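Local coordinates for 5-cytosine DNA methyltransferase (Entamoeba histolytica, PDB 3QV2), which probably methylates carbon 5 of cytosine in tRNA or DNA, as a Dnmt2-type enzyme that takes its methyl group from S-adenosyl-L-methionine, at residues I46-Y51 against V59-L64; I67-I72 against P117-K122; N78-S83 against R113-Y118; K106-L111 against K141-I146. All coordinates share one frame; numbering follows the deposited sequence.

Contact 1 of 4, residues I46-Y51 against V59-L64; sequences IANKIY and VQVKNL. With SAH (S-adenosyl-L-homocysteine), chain B; SO4 (sulfate ion), chain C.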
# COMPACT_ATOMS: atom_id res chain seq x y z
N ILE A 46 2.10 -3.70 -16.25
CA ILE A 46 3.34 -3.21 -15.66
C ILE A 46 3.49 -3.70 -14.23
O ILE A 46 4.55 -4.21 -13.84
CB ILE A 46 3.43 -1.67 -15.71
CG1 ILE A 46 3.82 -1.20 -17.11
CG2 ILE A 46 4.45 -1.17 -14.70
CD1 ILE A 46 2.81 -1.55 -18.19
N ALA A 47 2.43 -3.56 -13.44
CA ALA A 47 2.44 -4.01 -12.06
C ALA A 47 2.75 -5.50 -11.98
O ALA A 47 3.57 -5.93 -11.17
CB ALA A 47 1.10 -3.70 -11.39
N ASN A 48 2.08 -6.28 -12.82
CA ASN A 48 2.30 -7.72 -12.85
C ASN A 48 3.74 -8.10 -13.16
O ASN A 48 4.29 -9.01 -12.56
CB ASN A 48 1.36 -8.39 -13.86
CG ASN A 48 -0.10 -8.15 -13.55
OD1 ASN A 48 -0.46 -7.81 -12.42
ND2 ASN A 48 -0.96 -8.32 -14.55
N LYS A 49 4.34 -7.39 -14.12
CA LYS A 49 5.73 -7.66 -14.49
C LYS A 49 6.67 -7.54 -13.30
O LYS A 49 7.60 -8.33 -13.15
CB LYS A 49 6.17 -6.73 -15.63
CG LYS A 49 6.05 -7.36 -17.01
CD LYS A 49 5.39 -6.42 -18.01
CE LYS A 49 6.20 -5.15 -18.20
NZ LYS A 49 5.58 -4.25 -19.21
N ILE A 50 6.42 -6.55 -12.45
CA ILE A 50 7.20 -6.38 -11.23
C ILE A 50 6.93 -7.53 -10.26
O ILE A 50 7.85 -8.10 -9.69
CB ILE A 50 6.88 -5.04 -10.54
CG1 ILE A 50 7.27 -3.87 -11.44
CG2 ILE A 50 7.60 -4.96 -9.20
CD1 ILE A 50 7.03 -2.51 -10.81
N TYR A 51 5.65 -7.87 -10.10
CA TYR A 51 5.26 -8.96 -9.23
C TYR A 51 5.94 -10.26 -9.65
O TYR A 51 6.59 -10.92 -8.84
CB TYR A 51 3.74 -9.14 -9.23
CG TYR A 51 3.23 -10.09 -8.18
CD1 TYR A 51 2.66 -9.61 -7.00
CD2 TYR A 51 3.31 -11.47 -8.35
CE1 TYR A 51 2.20 -10.48 -6.03
CE2 TYR A 51 2.85 -12.34 -7.39
CZ TYR A 51 2.29 -11.84 -6.23
OH TYR A 51 1.82 -12.70 -5.26
N VAL A 59 0.70 -13.71 -12.65
CA VAL A 59 -0.47 -13.01 -12.14
C VAL A 59 -1.69 -13.29 -13.01
O VAL A 59 -1.63 -13.17 -14.24
CB VAL A 59 -0.24 -11.49 -12.09
CG1 VAL A 59 -1.48 -10.79 -11.56
CG2 VAL A 59 0.97 -11.15 -11.24
N GLN A 60 -2.80 -13.65 -12.37
CA GLN A 60 -4.05 -13.90 -13.08
C GLN A 60 -4.68 -12.58 -13.52
O GLN A 60 -4.97 -11.72 -12.70
CB GLN A 60 -5.03 -14.67 -12.19
CG GLN A 60 -4.49 -15.99 -11.67
CD GLN A 60 -4.24 -17.00 -12.78
OE1 GLN A 60 -3.14 -17.51 -12.92
NE2 GLN A 60 -5.28 -17.29 -13.56
N VAL A 61 -4.89 -12.44 -14.83
CA VAL A 61 -5.40 -11.19 -15.39
C VAL A 61 -6.91 -11.21 -15.60
O VAL A 61 -7.46 -10.30 -16.22
CB VAL A 61 -4.71 -10.86 -16.73
CG1 VAL A 61 -3.22 -10.65 -16.52
CG2 VAL A 61 -4.95 -11.96 -17.75
N LYS A 62 -7.57 -12.24 -15.09
CA LYS A 62 -9.03 -12.32 -15.16
C LYS A 62 -9.64 -11.11 -14.45
O LYS A 62 -9.38 -10.88 -13.27
CB LYS A 62 -9.52 -13.62 -14.53
CG LYS A 62 -11.03 -13.81 -14.61
CD LYS A 62 -11.51 -13.83 -16.05
CE LYS A 62 -13.02 -14.02 -16.13
NZ LYS A 62 -13.50 -14.14 -17.53
N ASN A 63 -10.46 -10.36 -15.17
CA ASN A 63 -11.06 -9.14 -14.61
C ASN A 63 -11.95 -9.44 -13.41
O ASN A 63 -12.85 -10.28 -13.48
CB ASN A 63 -11.85 -8.39 -15.68
CG ASN A 63 -12.04 -6.92 -15.34
OD1 ASN A 63 -12.80 -6.57 -14.44
ND2 ASN A 63 -11.35 -6.05 -16.07
N LEU A 64 -11.70 -8.74 -12.31
CA LEU A 64 -12.40 -8.98 -11.05
C LEU A 64 -13.83 -8.46 -11.07
O LEU A 64 -14.59 -8.69 -10.12
CB LEU A 64 -11.62 -8.38 -9.88
CG LEU A 64 -10.52 -9.25 -9.26
CD1 LEU A 64 -9.75 -10.00 -10.33
CD2 LEU A 64 -9.58 -8.41 -8.41
N SAH B . -1.61 -3.13 -2.93
CA SAH B . -0.96 -3.32 -4.21
CB SAH B . -1.53 -2.38 -5.26
CG SAH B . -2.95 -1.91 -5.12
SD SAH B . -3.55 -0.72 -6.34
C SAH B . 0.53 -3.13 -4.04
O SAH B . 1.22 -2.74 -5.02
OXT SAH B . 1.08 -3.37 -2.92
C5' SAH B . -5.03 -1.36 -7.11
C4' SAH B . -4.87 -2.38 -8.17
O4' SAH B . -6.12 -2.93 -8.44
C3' SAH B . -4.40 -1.74 -9.40
O3' SAH B . -3.11 -2.17 -9.69
C2' SAH B . -5.30 -2.14 -10.46
O2' SAH B . -4.57 -2.62 -11.54
C1' SAH B . -6.12 -3.20 -9.88
N9 SAH B . -7.42 -3.27 -10.49
C8 SAH B . -8.30 -2.29 -10.74
N7 SAH B . -9.37 -2.87 -11.32
C5 SAH B . -9.14 -4.20 -11.43
C6 SAH B . -9.88 -5.26 -11.94
N6 SAH B . -11.19 -5.04 -12.51
N1 SAH B . -9.35 -6.50 -11.90
C2 SAH B . -8.13 -6.73 -11.38
N3 SAH B . -7.40 -5.72 -10.88
C4 SAH B . -7.88 -4.46 -10.89
S SO4 C . -15.88 -17.04 -17.51
O1 SO4 C . -15.71 -15.86 -18.35
O2 SO4 C . -16.56 -16.65 -16.27
O3 SO4 C . -16.69 -18.03 -18.22
O4 SO4 C . -14.57 -17.60 -17.20
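Asn48 lays its carboxamide against the side of Val59, the two side chains crossing at about a right angle. OD1 of Asn48 approaches CG1 of Val59 to 3.3 Å. CG1 stands anti to the backbone N of Val59 (chi1 180°) and lies against the amide, while CG2 of Val59 touches both CB of Asn48, at 3.8 Å, and CD2 of Tyr51, at 3.7 Å and obliquely to the ring. At the exposed margin, CG1 of Val61 touches ND2 of Asn48. That amide nitrogen is hydrogen-bonded to the carbonyl O of Asp42, and the hydroxyl of Tyr51 to Glu15 and Arg24. Helix 45-55 thus packs on the loop leading to the cofactor of this class I methyltransferase fold. Farther along that loop, N6 of S-adenosyl-L-homocysteine donates to OD1 of Asn63 (2.9 Å), and the backbone N of Leu64 gives a nearly straight bond, 167°, to N1 of the adenine. Because these two bonds use a donor and an acceptor on neighbouring adenine positions, they read the Watson-Crick edge of the base, whereas the helix-loop contact itself is van der Waals, with ND2 of Asn48 and the hydroxyl of Tyr51 bonded outside it.

Contact 2 of 4, residues I67-I72 against P117-K122; sequences ISIKQI and PYLINK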
# COMPACT_ATOMS: atom_id res chain seq x y z
N ILE A 67 -15.39 -12.06 -12.58
CA ILE A 67 -14.84 -13.38 -12.28
C ILE A 67 -15.88 -14.27 -11.59
O ILE A 67 -16.58 -13.84 -10.67
CB ILE A 67 -13.56 -13.29 -11.43
CG1 ILE A 67 -12.91 -14.68 -11.31
CG2 ILE A 67 -13.86 -12.71 -10.06
CD1 ILE A 67 -11.55 -14.67 -10.65
N SER A 68 -15.98 -15.52 -12.05
CA SER A 68 -17.00 -16.43 -11.56
C SER A 68 -16.66 -17.00 -10.19
O SER A 68 -15.49 -17.05 -9.80
CB SER A 68 -17.23 -17.57 -12.55
OG SER A 68 -16.11 -18.44 -12.59
N ILE A 69 -17.68 -17.44 -9.46
CA ILE A 69 -17.48 -18.08 -8.17
C ILE A 69 -16.64 -19.34 -8.35
O ILE A 69 -15.70 -19.59 -7.60
CB ILE A 69 -18.82 -18.47 -7.52
CG1 ILE A 69 -19.79 -17.29 -7.52
CG2 ILE A 69 -18.60 -19.00 -6.11
CD1 ILE A 69 -21.17 -17.63 -7.00
N LYS A 70 -17.00 -20.12 -9.37
CA LYS A 70 -16.33 -21.38 -9.66
C LYS A 70 -14.81 -21.23 -9.76
O LYS A 70 -14.07 -22.00 -9.16
CB LYS A 70 -16.88 -21.98 -10.96
CG LYS A 70 -16.29 -23.33 -11.33
CD LYS A 70 -17.19 -24.47 -10.90
CE LYS A 70 -16.73 -25.79 -11.48
NZ LYS A 70 -17.71 -26.88 -11.24
N GLN A 71 -14.37 -20.24 -10.52
CA GLN A 71 -12.94 -20.02 -10.71
C GLN A 71 -12.26 -19.67 -9.39
O GLN A 71 -11.16 -20.15 -9.10
CB GLN A 71 -12.68 -18.92 -11.75
CG GLN A 71 -11.21 -18.62 -11.97
CD GLN A 71 -10.97 -17.66 -13.11
OE1 GLN A 71 -9.86 -17.17 -13.31
NE2 GLN A 71 -12.02 -17.39 -13.89
N ILE A 72 -12.91 -18.83 -8.59
CA ILE A 72 -12.37 -18.45 -7.29
C ILE A 72 -12.30 -19.65 -6.35
O ILE A 72 -11.29 -19.86 -5.67
CB ILE A 72 -13.21 -17.34 -6.63
CG1 ILE A 72 -12.88 -15.98 -7.26
CG2 ILE A 72 -12.97 -17.30 -5.14
CD1 ILE A 72 -13.74 -14.85 -6.76
N PRO A 117 -20.82 -14.65 -0.26
CA PRO A 117 -22.01 -15.24 0.38
C PRO A 117 -22.37 -16.62 -0.15
O PRO A 117 -23.25 -17.27 0.41
CB PRO A 117 -23.12 -14.24 0.03
CG PRO A 117 -22.42 -12.98 -0.34
CD PRO A 117 -21.16 -13.42 -1.00
N TYR A 118 -21.72 -17.07 -1.22
CA TYR A 118 -22.10 -18.32 -1.86
C TYR A 118 -21.02 -19.40 -1.82
O TYR A 118 -21.26 -20.54 -2.20
CB TYR A 118 -22.56 -18.07 -3.30
CG TYR A 118 -23.74 -17.13 -3.39
CD1 TYR A 118 -25.03 -17.58 -3.16
CD2 TYR A 118 -23.57 -15.79 -3.71
CE1 TYR A 118 -26.12 -16.72 -3.23
CE2 TYR A 118 -24.64 -14.92 -3.79
CZ TYR A 118 -25.91 -15.40 -3.55
OH TYR A 118 -26.99 -14.54 -3.63
N LEU A 119 -19.83 -19.04 -1.36
CA LEU A 119 -18.74 -20.01 -1.22
C LEU A 119 -19.11 -21.09 -0.21
O LEU A 119 -19.73 -20.81 0.81
CB LEU A 119 -17.46 -19.31 -0.76
CG LEU A 119 -16.83 -18.30 -1.72
CD1 LEU A 119 -15.66 -17.60 -1.05
CD2 LEU A 119 -16.38 -18.99 -3.00
N ILE A 120 -18.74 -22.33 -0.52
CA ILE A 120 -18.90 -23.42 0.44
C ILE A 120 -18.03 -23.13 1.65
O ILE A 120 -18.45 -23.30 2.79
CB ILE A 120 -18.48 -24.77 -0.17
CG1 ILE A 120 -19.42 -25.16 -1.31
CG2 ILE A 120 -18.48 -25.85 0.90
CD1 ILE A 120 -20.86 -25.34 -0.88
N ASN A 121 -16.80 -22.69 1.38
CA ASN A 121 -15.87 -22.33 2.44
C ASN A 121 -15.45 -20.86 2.35
O ASN A 121 -14.56 -20.51 1.58
CB ASN A 121 -14.63 -23.22 2.38
CG ASN A 121 -14.96 -24.69 2.60
OD1 ASN A 121 -14.67 -25.53 1.75
ND2 ASN A 121 -15.59 -24.99 3.73
N LYS A 122 -16.10 -20.01 3.14
CA LYS A 122 -15.72 -18.61 3.21
C LYS A 122 -14.30 -18.50 3.74
O LYS A 122 -13.90 -19.29 4.60
CB LYS A 122 -16.68 -17.85 4.14
CG LYS A 122 -18.08 -17.69 3.58
CD LYS A 122 -18.97 -16.88 4.52
CE LYS A 122 -19.29 -17.65 5.79
NZ LYS A 122 -20.16 -18.83 5.53
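The ring of Tyr118 has CB of Pro117 over one face, 4.0 Å above the plane and displaced toward the rim, while Ile69 comes to the base of the side chain from an oblique direction. There CD1 of Ile69 rests 4.0 Å from CB of Tyr118, and the phenol beyond leads away from helix 69-74. The second branch of the same isoleucine serves the next residue: CG2 of Ile69 meets CD2 of Leu119 at 3.8 Å. Its first torsion (chi1 -50°) places CG2 anti to the backbone N and CG1 beside it, which spreads the two arms over successive residues of the loop. Leu119 sends CD2 in toward the helix, where the same methyl also lies 4.4 Å from CG2 of Ile72, a looser touch. No hydrogen bond joins 67-72 to 117-122. The polar work at the start of the helix is local: Ser68 is its N-cap, its OG accepting from the backbone N of Gln71 at 3.2 Å. One turn beyond Ile69, Glu73 takes a hydrogen bond at OE1 from the backbone N of Ile120. Ile69 and Ile72 also pack on Ile115, and Ile72 on Leu111, so helix 69-74 lies beside helix 106-115 and packs against the loop that leads from that helix to strand 125-130.

Contact 3 of 4, residues N78-S83 against R113-Y118; sequences NTWFMS and RDILPY. With SAH (S-adenosyl-L-homocysteine), chain B; SO4 (sulfate ion), chain D.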
# COMPACT_ATOMS: atom_id res chain seq x y z
N ASN A 78 -8.15 -20.04 1.59
CA ASN A 78 -8.86 -19.75 2.83
C ASN A 78 -8.59 -18.34 3.34
O ASN A 78 -8.89 -18.03 4.49
CB ASN A 78 -8.50 -20.78 3.90
CG ASN A 78 -7.01 -20.82 4.19
OD1 ASN A 78 -6.27 -19.91 3.83
ND2 ASN A 78 -6.57 -21.88 4.86
N THR A 79 -8.03 -17.50 2.49
CA THR A 79 -7.68 -16.14 2.89
C THR A 79 -7.81 -15.14 1.74
O THR A 79 -7.47 -15.44 0.60
CB THR A 79 -6.24 -16.08 3.44
OG1 THR A 79 -6.10 -17.01 4.53
CG2 THR A 79 -5.92 -14.68 3.94
N TRP A 80 -8.32 -13.95 2.06
CA TRP A 80 -8.44 -12.88 1.09
C TRP A 80 -7.60 -11.67 1.49
O TRP A 80 -7.84 -11.07 2.54
CB TRP A 80 -9.90 -12.45 0.94
CG TRP A 80 -10.75 -13.35 0.10
CD1 TRP A 80 -10.44 -14.62 -0.31
CD2 TRP A 80 -12.04 -13.06 -0.43
NE1 TRP A 80 -11.47 -15.13 -1.07
CE2 TRP A 80 -12.47 -14.19 -1.15
CE3 TRP A 80 -12.89 -11.95 -0.36
CZ2 TRP A 80 -13.70 -14.24 -1.81
CZ3 TRP A 80 -14.11 -12.00 -1.01
CH2 TRP A 80 -14.50 -13.14 -1.72
N PHE A 81 -6.62 -11.33 0.67
CA PHE A 81 -5.89 -10.08 0.82
C PHE A 81 -6.28 -9.15 -0.32
O PHE A 81 -6.37 -9.58 -1.47
CB PHE A 81 -4.38 -10.31 0.80
CG PHE A 81 -3.84 -10.94 2.05
CD1 PHE A 81 -4.66 -11.17 3.13
CD2 PHE A 81 -2.51 -11.30 2.14
CE1 PHE A 81 -4.17 -11.75 4.28
CE2 PHE A 81 -2.01 -11.88 3.29
CZ PHE A 81 -2.84 -12.11 4.36
N MET A 82 -6.53 -7.88 -0.01
CA MET A 82 -6.95 -6.94 -1.04
C MET A 82 -6.79 -5.48 -0.65
O MET A 82 -7.04 -5.08 0.49
CB MET A 82 -8.40 -7.20 -1.43
CG MET A 82 -9.40 -6.85 -0.35
SD MET A 82 -11.11 -7.00 -0.91
CE MET A 82 -11.15 -8.71 -1.42
N SER A 83 -6.37 -4.68 -1.63
CA SER A 83 -6.41 -3.23 -1.51
C SER A 83 -7.05 -2.67 -2.77
O SER A 83 -6.36 -2.33 -3.73
CB SER A 83 -5.00 -2.66 -1.31
OG SER A 83 -4.13 -3.09 -2.33
N ARG A 113 -20.61 -9.10 -2.95
CA ARG A 113 -22.01 -9.32 -3.29
C ARG A 113 -22.22 -10.70 -3.91
O ARG A 113 -23.11 -11.45 -3.49
CB ARG A 113 -22.51 -8.27 -4.29
CG ARG A 113 -22.74 -6.88 -3.73
CD ARG A 113 -23.12 -5.93 -4.85
NE ARG A 113 -23.47 -4.60 -4.37
CZ ARG A 113 -23.67 -3.55 -5.16
NH1 ARG A 113 -23.55 -3.68 -6.47
NH2 ARG A 113 -23.99 -2.37 -4.64
N ASP A 114 -21.40 -11.03 -4.90
CA ASP A 114 -21.66 -12.17 -5.76
C ASP A 114 -20.86 -13.43 -5.42
O ASP A 114 -21.26 -14.53 -5.79
CB ASP A 114 -21.42 -11.78 -7.22
CG ASP A 114 -22.19 -10.54 -7.62
OD1 ASP A 114 -23.30 -10.32 -7.08
OD2 ASP A 114 -21.69 -9.77 -8.47
N ILE A 115 -19.74 -13.27 -4.72
CA ILE A 115 -18.87 -14.40 -4.43
C ILE A 115 -18.96 -14.90 -2.99
O ILE A 115 -19.41 -16.02 -2.74
CB ILE A 115 -17.39 -14.08 -4.74
CG1 ILE A 115 -17.26 -13.53 -6.16
CG2 ILE A 115 -16.52 -15.31 -4.54
CD1 ILE A 115 -17.71 -14.49 -7.23
N LEU A 116 -18.53 -14.06 -2.05
CA LEU A 116 -18.40 -14.46 -0.65
C LEU A 116 -19.61 -15.19 -0.06
O LEU A 116 -19.45 -16.24 0.56
CB LEU A 116 -18.03 -13.24 0.21
CG LEU A 116 -17.68 -13.50 1.68
CD1 LEU A 116 -16.63 -12.51 2.16
CD2 LEU A 116 -18.92 -13.44 2.56
N PRO A 117 -20.82 -14.65 -0.26
CA PRO A 117 -22.01 -15.24 0.38
C PRO A 117 -22.37 -16.62 -0.15
O PRO A 117 -23.25 -17.27 0.41
CB PRO A 117 -23.12 -14.24 0.03
CG PRO A 117 -22.42 -12.98 -0.34
CD PRO A 117 -21.16 -13.42 -1.00
N TYR A 118 -21.72 -17.07 -1.22
CA TYR A 118 -22.10 -18.32 -1.86
C TYR A 118 -21.02 -19.40 -1.82
O TYR A 118 -21.26 -20.54 -2.20
CB TYR A 118 -22.56 -18.07 -3.30
CG TYR A 118 -23.74 -17.13 -3.39
CD1 TYR A 118 -25.03 -17.58 -3.16
CD2 TYR A 118 -23.57 -15.79 -3.71
CE1 TYR A 118 -26.12 -16.72 -3.23
CE2 TYR A 118 -24.64 -14.92 -3.79
CZ TYR A 118 -25.91 -15.40 -3.55
OH TYR A 118 -26.99 -14.54 -3.63
N SAH B . -1.61 -3.13 -2.93
CA SAH B . -0.96 -3.32 -4.21
CB SAH B . -1.53 -2.38 -5.26
CG SAH B . -2.95 -1.91 -5.12
SD SAH B . -3.55 -0.72 -6.34
C SAH B . 0.53 -3.13 -4.04
O SAH B . 1.22 -2.74 -5.02
OXT SAH B . 1.08 -3.37 -2.92
C5' SAH B . -5.03 -1.36 -7.11
C4' SAH B . -4.87 -2.38 -8.17
O4' SAH B . -6.12 -2.93 -8.44
C3' SAH B . -4.40 -1.74 -9.40
O3' SAH B . -3.11 -2.17 -9.69
C2' SAH B . -5.30 -2.14 -10.46
O2' SAH B . -4.57 -2.62 -11.54
C1' SAH B . -6.12 -3.20 -9.88
N9 SAH B . -7.42 -3.27 -10.49
C8 SAH B . -8.30 -2.29 -10.74
N7 SAH B . -9.37 -2.87 -11.32
C5 SAH B . -9.14 -4.20 -11.43
C6 SAH B . -9.88 -5.26 -11.94
N6 SAH B . -11.19 -5.04 -12.51
N1 SAH B . -9.35 -6.50 -11.90
C2 SAH B . -8.13 -6.73 -11.38
N3 SAH B . -7.40 -5.72 -10.88
C4 SAH B . -7.88 -4.46 -10.89
S SO4 D . -8.68 -24.76 5.08
O1 SO4 D . -8.76 -24.24 3.71
O2 SO4 D . -8.47 -23.66 6.02
O3 SO4 D . -9.93 -25.43 5.40
O4 SO4 D . -7.57 -25.69 5.18
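Trp80 has CG anti to its carbonyl carbon (chi1 -78°), and from strand 79-82 this carries the six-membered part of the indole toward Ile115 and Leu116. Ile115 answers with CG2, set anti to its backbone N by chi1 of -52°. CG2 of Ile115 sits at the edge of the indole, near its plane, 4.1 Å from both CZ2 and CH2 of Trp80. CB of Leu116 comes obliquely to CH2 of Trp80 at 4.0 Å, and CD1 of Leu116 lies 4.1 Å from CZ3 of Trp80. Aliphatic carbon thus meets the outer carbons of the indole, all of it buried. In the Rossmann-like sheet of C5-methyltransferases, strand 79-82 lies between parallel strands 11-16 and 125-130, and helix 106-115 forms part of the crossover from 79-82 to 125-130; Trp80 fills the layer between strand and helix. Phe16 adds an edge-to-face ring contact, and Leu111 packs on the indole from the same helix. At the two ends of the segment the chemistry turns polar. Ser83, of the cofactor pocket, accepts a hydrogen bond at OG from the amino N of S-adenosyl-L-homocysteine (2.6 Å). Asn78 donates from ND2 to O2 of a sulfate ion, probably picked up from the crystallisation solution, at 2.9 Å and 165°, while its OD1 receives the hydroxyl of Thr79 from above the carbonyl plane.

Contact 4 of 4, residues K106-L111 against K141-I146; sequences KSVLHL and KEIYNI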
# COMPACT_ATOMS: atom_id res chain seq x y z
N LYS A 106 -16.65 -1.53 -8.96
CA LYS A 106 -17.42 -2.67 -9.43
C LYS A 106 -16.79 -4.01 -9.04
O LYS A 106 -17.49 -4.96 -8.70
CB LYS A 106 -17.61 -2.60 -10.95
CG LYS A 106 -18.60 -3.60 -11.50
CD LYS A 106 -18.90 -3.33 -12.97
CE LYS A 106 -19.96 -4.28 -13.51
NZ LYS A 106 -19.51 -5.69 -13.47
N SER A 107 -15.47 -4.07 -9.08
CA SER A 107 -14.75 -5.31 -8.77
C SER A 107 -14.88 -5.72 -7.30
O SER A 107 -15.11 -6.89 -7.00
CB SER A 107 -13.28 -5.20 -9.18
OG SER A 107 -12.69 -4.01 -8.67
N VAL A 108 -14.72 -4.76 -6.40
CA VAL A 108 -14.76 -5.05 -4.97
C VAL A 108 -16.18 -5.34 -4.49
O VAL A 108 -16.38 -6.14 -3.57
CB VAL A 108 -14.14 -3.92 -4.12
CG1 VAL A 108 -15.03 -2.69 -4.14
CG2 VAL A 108 -13.89 -4.39 -2.70
N LEU A 109 -17.16 -4.70 -5.11
CA LEU A 109 -18.56 -4.98 -4.80
C LEU A 109 -18.93 -6.37 -5.29
O LEU A 109 -19.67 -7.10 -4.63
CB LEU A 109 -19.48 -3.94 -5.45
CG LEU A 109 -19.47 -2.54 -4.82
CD1 LEU A 109 -20.27 -1.56 -5.68
CD2 LEU A 109 -20.01 -2.58 -3.40
N HIS A 110 -18.40 -6.73 -6.46
CA HIS A 110 -18.64 -8.04 -7.04
C HIS A 110 -18.19 -9.16 -6.11
O HIS A 110 -18.91 -10.12 -5.87
CB HIS A 110 -17.91 -8.16 -8.38
CG HIS A 110 -17.97 -9.53 -8.99
ND1 HIS A 110 -19.16 -10.16 -9.28
CD2 HIS A 110 -16.99 -10.38 -9.36
CE1 HIS A 110 -18.91 -11.35 -9.80
NE2 HIS A 110 -17.60 -11.51 -9.86
N LEU A 111 -16.98 -9.02 -5.57
CA LEU A 111 -16.40 -10.03 -4.70
C LEU A 111 -17.25 -10.31 -3.47
O LEU A 111 -17.40 -11.46 -3.06
CB LEU A 111 -14.98 -9.64 -4.28
CG LEU A 111 -13.95 -9.53 -5.40
CD1 LEU A 111 -12.58 -9.15 -4.85
CD2 LEU A 111 -13.87 -10.84 -6.19
N LYS A 141 -19.77 0.47 3.55
CA LYS A 141 -20.95 0.31 4.39
C LYS A 141 -21.67 -0.98 4.02
O LYS A 141 -22.11 -1.73 4.89
CB LYS A 141 -21.90 1.50 4.22
CG LYS A 141 -23.21 1.34 4.97
CD LYS A 141 -24.17 2.47 4.67
CE LYS A 141 -25.54 2.23 5.29
NZ LYS A 141 -25.47 2.18 6.78
N GLU A 142 -21.76 -1.24 2.72
CA GLU A 142 -22.41 -2.44 2.22
C GLU A 142 -21.54 -3.67 2.46
O GLU A 142 -22.04 -4.72 2.88
CB GLU A 142 -22.72 -2.29 0.73
CG GLU A 142 -23.52 -3.44 0.14
CD GLU A 142 -23.90 -3.19 -1.31
OE1 GLU A 142 -23.69 -2.06 -1.79
OE2 GLU A 142 -24.42 -4.13 -1.96
N ILE A 143 -20.25 -3.54 2.20
CA ILE A 143 -19.31 -4.63 2.45
C ILE A 143 -19.33 -5.04 3.92
O ILE A 143 -19.29 -6.23 4.25
CB ILE A 143 -17.87 -4.25 2.03
CG1 ILE A 143 -17.76 -4.16 0.51
CG2 ILE A 143 -16.87 -5.26 2.58
CD1 ILE A 143 -16.40 -3.72 0.02
N TYR A 144 -19.40 -4.05 4.81
CA TYR A 144 -19.47 -4.30 6.24
C TYR A 144 -20.71 -5.12 6.58
O TYR A 144 -20.62 -6.12 7.29
CB TYR A 144 -19.47 -2.98 7.02
CG TYR A 144 -19.47 -3.15 8.52
CD1 TYR A 144 -18.28 -3.23 9.23
CD2 TYR A 144 -20.66 -3.22 9.23
CE1 TYR A 144 -18.28 -3.38 10.61
CE2 TYR A 144 -20.67 -3.38 10.60
CZ TYR A 144 -19.47 -3.46 11.29
OH TYR A 144 -19.47 -3.61 12.65
N ASN A 145 -21.86 -4.69 6.07
CA ASN A 145 -23.11 -5.41 6.29
C ASN A 145 -23.03 -6.85 5.79
O ASN A 145 -23.45 -7.77 6.48
CB ASN A 145 -24.28 -4.68 5.62
CG ASN A 145 -24.67 -3.41 6.36
OD1 ASN A 145 -24.62 -3.35 7.59
ND2 ASN A 145 -25.07 -2.39 5.61
N ILE A 146 -22.50 -7.03 4.58
CA ILE A 146 -22.35 -8.36 4.01
C ILE A 146 -21.49 -9.25 4.90
O ILE A 146 -21.87 -10.37 5.23
CB ILE A 146 -21.74 -8.31 2.60
CG1 ILE A 146 -22.70 -7.64 1.62
CG2 ILE A 146 -21.38 -9.70 2.12
CD1 ILE A 146 -22.15 -7.52 0.21
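Apolar contact between Val108 and Ile143 joins the two helices: CG2 of Val108 and CD1 of Ile143 lie 3.8 Å apart, with the side chains crossing at about a right angle. With CG1 between the backbone N and the carbonyl carbon (chi1 70°), CG2 of Val108 stands anti to N, and Ile143 extends CG1 and CD1 away from its own helix (chi2 177°), so the meeting is between methyl ends. The backbones come nearest at Leu109 and Ile143, whose CA atoms are 7.3 Å apart. In the Rossmann-like fold, helix 106-115 lies in the crossover from strand 79-82 to 125-130, and helix 138-149 connects 125-130 to the edge strand 153-159. Val139, one turn before Ile143, also packs on Val108 and Leu109. The remaining touch pairs an apolar methyl with a carboxylate: CD2 of Leu109 lies 4.1 Å from OE1 of Glu142, again nearly perpendicular. Glu142 reaches there on a fully extended chain, and its charge is met by a salt bridge from OE2 to NE of Arg113, a turn beyond Leu109 on the facing helix. His110 turns from this interface to give NE2 to the carbonyl O of Ile67.

Contacts 1, 3 and 4 are buried, whereas contact 2 is only partly so and lies farthest from the chain's centre. Helix 106-115 is used by both contact 3, inward against the sheet, and contact 4, against the neighbouring helix. Contact 2 shares Pro117 and Tyr118 with contact 3 and lies close to it, about 8 Å between centres. Contacts 1 and 4 touch where CB of Leu64 packs on CB of Ser107. Contacts 1 and 3 do not touch, yet each has residues that bind S-adenosyl-L-homocysteine, at its adenine and amino ends respectively. Contacts 2 and 3 are carbon against carbon, aliphatic in 2 and with an indole rim in 3, while an amide enters contact 1 and a carboxylate contact 4.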